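Local structure of putative cyclohexadienyl dehydrogenase and ADH prephenate dehydrogenase (Rhizobium meliloti, 4WJI) at residues G91-D96 and V158-L163; W144-P149 and K178-V183; P191-Y196 and E248-F253. The protein probably oxidises prephenate with NAD(P)+, releasing CO2 to give 4-hydroxyphenylpyruvate on the way to tyrosine. All blocks are in the same frame, centred on the assembly; numbering follows the deposited sequence.

Interaction 1: residues G91-D96 and V158-L163; sequences GAIVTD and VARLRL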
loop_
_atom_site.group_PDB
_atom_site.type_symbol
_atom_site.label_atom_id
_atom_site.label_comp_id
_atom_site.label_asym_id
_atom_site.label_seq_id
_atom_site.Cartn_x
_atom_site.Cartn_y
_atom_site.Cartn_z
ATOM N N GLY A 91 -37.141 8.747 20.770
ATOM C CA GLY A 91 -37.002 8.986 19.325
ATOM C C GLY A 91 -35.599 9.422 18.884
ATOM O O GLY A 91 -35.386 9.675 17.705
ATOM N N ALA A 92 -34.652 9.538 19.837
ATOM C CA ALA A 92 -33.250 9.787 19.453
ATOM C C ALA A 92 -32.776 8.675 18.515
ATOM O O ALA A 92 -33.167 7.504 18.666
ATOM C CB ALA A 92 -32.352 9.866 20.704
ATOM N N ILE A 93 -31.902 9.044 17.582
ATOM C CA ILE A 93 -31.222 8.066 16.731
ATOM C C ILE A 93 -29.787 7.941 17.245
ATOM O O ILE A 93 -29.076 8.932 17.389
ATOM C CB ILE A 93 -31.204 8.478 15.253
ATOM C CG1 ILE A 93 -32.619 8.641 14.707
ATOM C CG2 ILE A 93 -30.448 7.429 14.436
ATOM C CD1 ILE A 93 -32.704 9.274 13.343
ATOM N N VAL A 94 -29.395 6.702 17.559
ATOM C CA VAL A 94 -28.048 6.391 17.977
ATOM C C VAL A 94 -27.366 5.621 16.876
ATOM O O VAL A 94 -27.901 4.620 16.386
ATOM C CB VAL A 94 -28.003 5.559 19.282
ATOM C CG1 VAL A 94 -26.570 5.203 19.648
ATOM C CG2 VAL A 94 -28.602 6.330 20.405
ATOM N N THR A 95 -26.190 6.107 16.447
ATOM C CA THR A 95 -25.418 5.440 15.400
ATOM C C THR A 95 -23.956 5.379 15.838
ATOM O O THR A 95 -23.541 5.948 16.836
ATOM C CB THR A 95 -25.572 6.150 14.015
ATOM O OG1 THR A 95 -25.020 5.328 12.987
ATOM C CG2 THR A 95 -24.897 7.493 14.001
ATOM N N ASP A 96 -23.208 4.603 15.122
ATOM C CA ASP A 96 -21.807 4.480 15.358
ATOM C C ASP A 96 -21.089 4.412 14.039
ATOM O O ASP A 96 -21.664 4.485 12.914
ATOM C CB ASP A 96 -21.521 3.226 16.192
ATOM C CG ASP A 96 -21.452 1.974 15.329
ATOM O OD1 ASP A 96 -22.442 1.749 14.613
ATOM O OD2 ASP A 96 -20.406 1.216 15.323
ATOM N N VAL A 158 -33.695 5.050 9.576
ATOM C CA VAL A 158 -32.699 4.571 8.620
ATOM C C VAL A 158 -32.593 5.595 7.466
ATOM O O VAL A 158 -31.519 5.953 7.064
ATOM C CB VAL A 158 -33.013 3.143 8.098
ATOM C CG1 VAL A 158 -31.972 2.719 7.133
ATOM C CG2 VAL A 158 -33.084 2.150 9.244
ATOM N N ALA A 159 -33.717 6.048 6.931
ATOM C CA ALA A 159 -33.722 7.039 5.865
ATOM C C ALA A 159 -33.042 8.334 6.263
ATOM O O ALA A 159 -32.344 8.933 5.450
ATOM C CB ALA A 159 -35.155 7.333 5.422
ATOM N N ARG A 160 -33.235 8.794 7.496
ATOM C CA ARG A 160 -32.550 10.018 7.921
ATOM C C ARG A 160 -31.028 9.848 7.990
ATOM O O ARG A 160 -30.276 10.768 7.651
ATOM C CB ARG A 160 -33.066 10.526 9.262
ATOM C CG ARG A 160 -34.501 11.039 9.217
ATOM C CD ARG A 160 -34.948 11.529 10.580
ATOM N NE ARG A 160 -34.397 12.856 10.893
ATOM C CZ ARG A 160 -34.572 13.474 12.071
ATOM N NH1 ARG A 160 -35.165 12.824 13.065
ATOM N NH2 ARG A 160 -34.108 14.711 12.273
ATOM N N LEU A 161 -30.595 8.684 8.438
ATOM C CA LEU A 161 -29.149 8.386 8.486
ATOM C C LEU A 161 -28.581 8.224 7.071
ATOM O O LEU A 161 -27.476 8.724 6.773
ATOM C CB LEU A 161 -28.867 7.196 9.371
ATOM C CG LEU A 161 -27.417 7.061 9.775
ATOM C CD1 LEU A 161 -26.849 8.249 10.539
ATOM C CD2 LEU A 161 -27.218 5.789 10.579
ATOM N N ARG A 162 -29.332 7.590 6.176
ATOM C CA ARG A 162 -28.906 7.511 4.766
ATOM C C ARG A 162 -28.746 8.922 4.184
ATOM O O ARG A 162 -27.725 9.225 3.539
ATOM C CB ARG A 162 -29.891 6.687 3.928
ATOM C CG ARG A 162 -29.618 6.712 2.450
ATOM C CD ARG A 162 -30.618 5.870 1.674
ATOM N NE ARG A 162 -30.484 4.453 1.947
ATOM C CZ ARG A 162 -29.745 3.601 1.227
ATOM N NH1 ARG A 162 -29.082 4.021 0.150
ATOM N NH2 ARG A 162 -29.670 2.318 1.570
ATOM N N LEU A 163 -29.715 9.806 4.447
ATOM C CA LEU A 163 -29.643 11.150 3.901
ATOM C C LEU A 163 -28.414 11.876 4.490
ATOM O O LEU A 163 -27.718 12.599 3.785
ATOM C CB LEU A 163 -30.926 11.926 4.162
ATOM C CG LEU A 163 -30.867 13.416 3.865
ATOM C CD1 LEU A 163 -30.576 13.697 2.399
ATOM C CD2 LEU A 163 -32.157 14.099 4.248
#
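Thr-95 and Leu-161 reach toward each other tip to tip, and Ile-93 meets Arg-160 next to them. Here helix 155-167 lies against strand 93-96, an inner strand of the sheet in the Rossmann-type nucleotide-binding domain. The strand alternates its side chains. Ile-93 and Thr-95 point to the helix, while Val-94 and Asp-96 point from the other face, where they touch helix 102-108. Helices thus cover both faces of this part of the sheet.

The contact between Thr-95 and Leu-161 is apolar for the most part. In Leu-161 a chi1 of -164° turns CG to the strand, and both methyls then reach Thr-95. Leu-161 CD1 meets Thr-95 CG2 at 4.0 Å, and Leu-161 CD2 sits 3.8 Å from Thr-95 CB. Leu-161 also touches Val-119 of the neighbouring strand 117-123, and Thr-95 touches Leu-67 and Val-69 of strand 67-70.

The second apolar contact lies beside the first. Ile-93 CD1 lies 4.2 Å from Arg-160 CD, at the aliphatic part of the arginine, and comes to the guanidinium obliquely. This is the more open border of the contact, for Arg-160 is partly exposed. Its charged end turns elsewhere and gives a hydrogen bond from NH2 to the carbonyl O of Gln-3.

The backbone bonds of Ile-93 and Val-94 run within the sheet. Ile-93 bonds to Asp-66 and Val-68 on one side, and Val-94 bonds to His-117 on the other. The hydroxyl of Thr-95 is buried, and a hydrogen bond to Val-119 O satisfies it. That same oxygen is also the atom nearest to the helix: Thr-95 OG1 is 3.3 Å from the methyl carbon Leu-161 CD2.

Interaction 2: residues W144-P149 and K178-V183; sequences WCILTP and KHHDKV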
loop_
_atom_site.group_PDB
_atom_site.type_symbol
_atom_site.label_atom_id
_atom_site.label_comp_id
_atom_site.label_asym_id
_atom_site.label_seq_id
_atom_site.Cartn_x
_atom_site.Cartn_y
_atom_site.Cartn_z
ATOM N N TRP A 144 -17.968 4.976 0.149
ATOM C CA TRP A 144 -19.114 4.227 0.577
ATOM C C TRP A 144 -19.262 4.275 2.096
ATOM O O TRP A 144 -18.263 4.446 2.829
ATOM C CB TRP A 144 -19.003 2.727 0.137
ATOM C CG TRP A 144 -19.279 2.565 -1.301
ATOM C CD1 TRP A 144 -18.358 2.619 -2.323
ATOM C CD2 TRP A 144 -20.523 2.355 -1.891
ATOM N NE1 TRP A 144 -18.987 2.479 -3.530
ATOM C CE2 TRP A 144 -20.328 2.336 -3.288
ATOM C CE3 TRP A 144 -21.821 2.239 -1.386
ATOM C CZ2 TRP A 144 -21.370 2.171 -4.178
ATOM C CZ3 TRP A 144 -22.850 2.083 -2.285
ATOM C CH2 TRP A 144 -22.616 2.047 -3.662
ATOM N N CYS A 145 -20.517 4.154 2.545
ATOM C CA CYS A 145 -20.848 3.954 3.961
ATOM C C CYS A 145 -21.857 2.811 4.030
ATOM O O CYS A 145 -22.774 2.731 3.198
ATOM C CB CYS A 145 -21.411 5.219 4.574
ATOM S SG CYS A 145 -21.828 4.964 6.309
ATOM N N ILE A 146 -21.636 1.897 4.971
ATOM C CA ILE A 146 -22.502 0.736 5.133
ATOM C C ILE A 146 -23.305 0.895 6.417
ATOM O O ILE A 146 -22.748 1.088 7.500
ATOM C CB ILE A 146 -21.690 -0.592 5.172
ATOM C CG1 ILE A 146 -20.860 -0.797 3.890
ATOM C CG2 ILE A 146 -22.598 -1.776 5.431
ATOM C CD1 ILE A 146 -19.832 -1.897 3.984
ATOM N N LEU A 147 -24.614 0.807 6.284
ATOM C CA LEU A 147 -25.517 0.720 7.441
ATOM C C LEU A 147 -25.961 -0.698 7.678
ATOM O O LEU A 147 -26.182 -1.448 6.722
ATOM C CB LEU A 147 -26.734 1.613 7.233
ATOM C CG LEU A 147 -26.510 3.086 6.908
ATOM C CD1 LEU A 147 -27.830 3.851 6.733
ATOM C CD2 LEU A 147 -25.615 3.725 7.955
ATOM N N THR A 148 -26.108 -1.074 8.954
ATOM C CA THR A 148 -26.489 -2.471 9.262
ATOM C C THR A 148 -27.675 -2.476 10.290
ATOM O O THR A 148 -27.533 -2.942 11.419
ATOM C CB THR A 148 -25.287 -3.336 9.744
ATOM O OG1 THR A 148 -24.835 -2.879 11.025
ATOM C CG2 THR A 148 -24.148 -3.268 8.804
ATOM N N PRO A 149 -28.848 -1.898 9.906
ATOM C CA PRO A 149 -29.971 -1.859 10.863
ATOM C C PRO A 149 -30.490 -3.246 11.205
ATOM O O PRO A 149 -30.738 -4.031 10.314
ATOM C CB PRO A 149 -31.058 -1.091 10.119
ATOM C CG PRO A 149 -30.618 -0.958 8.733
ATOM C CD PRO A 149 -29.212 -1.382 8.578
ATOM N N LYS A 178 -23.547 -9.720 10.042
ATOM C CA LYS A 178 -22.611 -10.816 9.824
ATOM C C LYS A 178 -21.983 -10.740 8.452
ATOM O O LYS A 178 -20.792 -11.028 8.310
ATOM C CB LYS A 178 -23.262 -12.183 10.045
ATOM C CG LYS A 178 -23.553 -12.422 11.523
ATOM C CD LYS A 178 -23.702 -13.889 11.884
ATOM C CE LYS A 178 -23.819 -14.074 13.399
ATOM N NZ LYS A 178 -24.891 -13.253 14.035
ATOM N N HIS A 179 -22.772 -10.380 7.435
ATOM C CA HIS A 179 -22.200 -10.219 6.096
ATOM C C HIS A 179 -21.197 -9.073 6.061
ATOM O O HIS A 179 -20.100 -9.204 5.485
ATOM C CB HIS A 179 -23.272 -10.047 5.047
ATOM C CG HIS A 179 -22.759 -10.021 3.645
ATOM N ND1 HIS A 179 -22.114 -11.085 3.064
ATOM C CD2 HIS A 179 -22.763 -9.035 2.722
ATOM C CE1 HIS A 179 -21.757 -10.762 1.833
ATOM N NE2 HIS A 179 -22.144 -9.523 1.602
ATOM N N HIS A 180 -21.537 -7.944 6.697
ATOM C CA HIS A 180 -20.565 -6.842 6.854
ATOM C C HIS A 180 -19.234 -7.321 7.395
ATOM O O HIS A 180 -18.174 -6.974 6.895
ATOM C CB HIS A 180 -21.126 -5.723 7.722
ATOM C CG HIS A 180 -20.092 -4.715 8.158
ATOM N ND1 HIS A 180 -19.193 -4.963 9.157
ATOM C CD2 HIS A 180 -19.805 -3.474 7.693
ATOM C CE1 HIS A 180 -18.392 -3.909 9.301
ATOM N NE2 HIS A 180 -18.735 -3.002 8.413
ATOM N N ASP A 181 -19.278 -8.093 8.471
ATOM C CA ASP A 181 -18.092 -8.525 9.142
ATOM C C ASP A 181 -17.234 -9.485 8.279
ATOM O O ASP A 181 -16.000 -9.419 8.332
ATOM C CB ASP A 181 -18.421 -9.093 10.532
ATOM C CG ASP A 181 -18.888 -7.989 11.549
ATOM O OD1 ASP A 181 -18.777 -6.762 11.254
ATOM O OD2 ASP A 181 -19.365 -8.375 12.663
ATOM N N LYS A 182 -17.888 -10.275 7.413
ATOM C CA LYS A 182 -17.149 -11.130 6.471
ATOM C C LYS A 182 -16.482 -10.268 5.388
ATOM O O LYS A 182 -15.291 -10.456 5.052
ATOM C CB LYS A 182 -18.070 -12.142 5.809
ATOM C CG LYS A 182 -17.367 -13.203 4.997
ATOM N N VAL A 183 -17.252 -9.360 4.800
ATOM C CA VAL A 183 -16.747 -8.473 3.752
ATOM C C VAL A 183 -15.556 -7.654 4.288
ATOM O O VAL A 183 -14.472 -7.583 3.664
ATOM C CB VAL A 183 -17.845 -7.548 3.207
ATOM C CG1 VAL A 183 -17.273 -6.529 2.224
ATOM C CG2 VAL A 183 -18.942 -8.348 2.481
#
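A chi1 of 168° swings the His-180 ring away from its backbone N and out from the helix to Ile-146. Ile-146 keeps CG1 beside its own backbone N, and both of its branches then face the ring. The contact joins strand 144-147, the strand that runs against its neighbour 117-123 in the sheet of the Rossmann-type nucleotide-binding domain, to the first turns of the long helix 177-203. That helix leads into the dimerization domain.

The touching is done by few atoms. Ile-146 CG2 approaches the imidazole at its edge, near the ring plane, 4.0 Å from His-180 CD2. Ile-146 CD1 meets the same ring carbon, His-180 CD2, at 4.0 Å. Thr-148 crosses the histidine at about a right angle, and its methyl CG2 lies 4.0 Å from His-180 CB. The three residues are buried, and Ile-146 also packs on Tyr-216 of the second subunit.

The two ring nitrogens have separate partners. NE2 of His-180 is hydrogen-bonded to ND1 of His-122, which lines the pocket of the bound tyrosine. His-180 itself is about 7 Å from that tyrosine, so it is a second-shell residue that probably helps to position His-122. ND1 donates to the carboxylate of Asp-181, the next residue in the helix. With a bond at each nitrogen, the rotation of the ring is fixed.

Asp-181 is held in turn by the start of helix 102-108, where its OD2 is bonded to the backbone N of Gly-102. Its OD1 takes two bonds. One comes from Lys-101 N. The other, from His-180 ND1 to Asp-181 OD1, is 2.8 Å long with an angle of 153° at the hydrogen, and it arrives on the anti side, 25° out of the carboxylate plane.

Interaction 3: residues P191-Y196 and E248-F253; sequences PHIIAY and EMLARF
Ile-194 puts its CD1 methyl over one face of the Phe-253 ring. This is a CH-pi contact: Ile-194 CD1 is 3.8 Å from the centroid of the Phe-253 ring and 17° off the ring normal. The methyl is nearest to the ring atom CE1 of Phe-253, at 3.7 Å. Behind it, Ile-194 CG1 reaches the same ring at Phe-253 CE2, 4.1 Å away. The two side chains come from opposite directions. The chi2 of Ile-194, -53°, folds CD1 back, and CG1 and CD1 both lie against the aromatic group.

Leu-250 fills in beside this pair with one methyl. Leu-250 CD2 lies 4.1 Å from Ile-193 CG2, and the two side chains cross at about a right angle. The same Leu-250 CD2 is 4.2 Å from Ile-194 CD1. All four residues are buried.

Further out, Leu-190 of helix 177-203 touches both Leu-250 and Phe-253. The axes of segments 191-196 and 248-253 come no closer than 11.4 Å and cross at -60°, so large side chains bridge the gap between them. The second subunit also reaches this contact. Its Ile-194 packs on Ile-194 of this chain, and its Asn-197 gives a hydrogen bond from ND2 to the carbonyl O of Phe-253. On another side of helix 177-203, His-192 stacks on Trp-235 and touches a bound tyrosine. The arrangement is an apolar helix-helix contact within the all-helical dimerization domain of the prephenate dehydrogenase family, set at the subunit interface.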
loop_
_atom_site.group_PDB
_atom_site.type_symbol
_atom_site.label_atom_id
_atom_site.label_comp_id
_atom_site.label_asym_id
_atom_site.label_seq_id
_atom_site.Cartn_x
_atom_site.Cartn_y
_atom_site.Cartn_z
ATOM N N PRO A 191 -6.018 -7.151 5.240
ATOM C CA PRO A 191 -4.931 -6.271 4.726
ATOM C C PRO A 191 -4.124 -5.603 5.847
ATOM O O PRO A 191 -2.875 -5.576 5.788
ATOM C CB PRO A 191 -5.710 -5.249 3.864
ATOM C CG PRO A 191 -6.840 -6.068 3.314
ATOM C CD PRO A 191 -7.243 -7.000 4.458
ATOM N N HIS A 192 -4.793 -5.074 6.885
ATOM C CA HIS A 192 -4.041 -4.449 7.978
ATOM C C HIS A 192 -3.168 -5.450 8.752
ATOM O O HIS A 192 -2.038 -5.151 9.100
ATOM C CB HIS A 192 -4.957 -3.645 8.916
ATOM C CG HIS A 192 -5.396 -2.325 8.354
ATOM N ND1 HIS A 192 -6.380 -2.190 7.399
ATOM C CD2 HIS A 192 -4.981 -1.070 8.647
ATOM C CE1 HIS A 192 -6.569 -0.905 7.151
ATOM N NE2 HIS A 192 -5.706 -0.209 7.875
ATOM N N ILE A 193 -3.744 -6.613 9.081
ATOM C CA ILE A 193 -3.021 -7.649 9.809
ATOM C C ILE A 193 -1.746 -8.087 9.064
ATOM O O ILE A 193 -0.692 -8.182 9.686
ATOM C CB ILE A 193 -3.930 -8.850 10.068
ATOM C CG1 ILE A 193 -4.971 -8.458 11.126
ATOM C CG2 ILE A 193 -3.146 -10.100 10.471
ATOM C CD1 ILE A 193 -6.188 -9.386 11.167
ATOM N N ILE A 194 -1.883 -8.270 7.744
ATOM C CA ILE A 194 -0.764 -8.669 6.929
ATOM C C ILE A 194 0.295 -7.564 6.860
ATOM O O ILE A 194 1.490 -7.857 6.886
ATOM C CB ILE A 194 -1.264 -9.106 5.515
ATOM C CG1 ILE A 194 -2.162 -10.352 5.577
ATOM C CG2 ILE A 194 -0.134 -9.418 4.610
ATOM C CD1 ILE A 194 -1.617 -11.546 6.295
ATOM N N ALA A 195 -0.146 -6.295 6.766
ATOM C CA ALA A 195 0.808 -5.186 6.800
ATOM C C ALA A 195 1.564 -5.134 8.133
ATOM O O ALA A 195 2.779 -4.998 8.157
ATOM C CB ALA A 195 0.104 -3.865 6.560
ATOM N N TYR A 196 0.849 -5.263 9.250
ATOM C CA TYR A 196 1.542 -5.305 10.563
ATOM C C TYR A 196 2.555 -6.461 10.583
ATOM O O TYR A 196 3.673 -6.321 11.114
ATOM C CB TYR A 196 0.537 -5.492 11.698
ATOM C CG TYR A 196 -0.191 -4.226 12.103
ATOM C CD1 TYR A 196 0.506 -3.156 12.655
ATOM C CD2 TYR A 196 -1.603 -4.123 12.029
ATOM C CE1 TYR A 196 -0.145 -2.010 13.060
ATOM C CE2 TYR A 196 -2.255 -2.977 12.468
ATOM C CZ TYR A 196 -1.540 -1.932 12.995
ATOM O OH TYR A 196 -2.238 -0.806 13.454
ATOM N N GLU A 248 -11.059 -16.937 9.584
ATOM C CA GLU A 248 -11.426 -17.615 8.324
ATOM C C GLU A 248 -10.591 -17.043 7.158
ATOM O O GLU A 248 -10.017 -17.820 6.350
ATOM C CB GLU A 248 -12.910 -17.510 7.998
ATOM C CG GLU A 248 -13.347 -18.151 6.677
HETATM N N MSE A 249 -10.474 -15.727 7.073
HETATM C CA MSE A 249 -9.720 -15.123 5.974
HETATM C C MSE A 249 -8.229 -15.393 6.112
HETATM O O MSE A 249 -7.555 -15.625 5.072
HETATM C CB MSE A 249 -10.016 -13.622 5.906
HETATM C CG MSE A 249 -11.491 -13.335 5.578
HETATM SE SE MSE A 249 -12.059 -14.177 3.885
HETATM C CE MSE A 249 -13.890 -13.443 4.002
ATOM N N LEU A 250 -7.687 -15.376 7.347
ATOM C CA LEU A 250 -6.282 -15.736 7.551
ATOM C C LEU A 250 -6.014 -17.165 7.076
ATOM O O LEU A 250 -4.960 -17.411 6.459
ATOM C CB LEU A 250 -5.822 -15.592 8.995
ATOM C CG LEU A 250 -5.474 -14.210 9.471
ATOM C CD1 LEU A 250 -5.371 -14.186 10.977
ATOM C CD2 LEU A 250 -4.145 -13.755 8.888
ATOM N N ALA A 251 -6.905 -18.112 7.382
ATOM C CA ALA A 251 -6.677 -19.495 6.929
ATOM C C ALA A 251 -6.685 -19.599 5.402
ATOM O O ALA A 251 -5.824 -20.294 4.830
ATOM C CB ALA A 251 -7.719 -20.403 7.552
ATOM N N ARG A 252 -7.596 -18.910 4.711
ATOM C CA ARG A 252 -7.623 -18.879 3.224
ATOM C C ARG A 252 -6.305 -18.298 2.671
ATOM O O ARG A 252 -5.685 -18.872 1.748
ATOM C CB ARG A 252 -8.829 -18.097 2.671
ATOM C CG ARG A 252 -10.181 -18.779 2.960
ATOM C CD ARG A 252 -11.383 -17.998 2.480
ATOM N N PHE A 253 -5.877 -17.177 3.255
ATOM C CA PHE A 253 -4.639 -16.498 2.869
ATOM C C PHE A 253 -3.431 -17.420 3.026
ATOM O O PHE A 253 -2.584 -17.489 2.136
ATOM C CB PHE A 253 -4.457 -15.225 3.727
ATOM C CG PHE A 253 -3.121 -14.553 3.537
ATOM C CD1 PHE A 253 -2.022 -14.947 4.289
ATOM C CD2 PHE A 253 -2.947 -13.539 2.594
ATOM C CE1 PHE A 253 -0.774 -14.396 4.091
ATOM C CE2 PHE A 253 -1.696 -12.960 2.415
ATOM C CZ PHE A 253 -0.615 -13.384 3.163
#

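How the interactions relate
From the N terminus, interaction 1 opens at strand 93-96. Strand 144-147 of interaction 2 follows before helix 155-167 closes interaction 1. Helix 177-203 then closes interaction 2, so these two loops cross. Both reach the same sheet, and they touch where Leu-161 CD2 packs on Leu-147 CD2 at 3.7 Å. Interaction 3 comes in series: it opens later in helix 177-203 and closes at helix 243-265. It adjoins interaction 2 where the selenomethionine Met-249 meets Lys-182. Interaction 1 lies within the nucleotide-binding domain, interaction 2 ties its sheet to the long helix, and interaction 3 belongs to the helical dimerization domain.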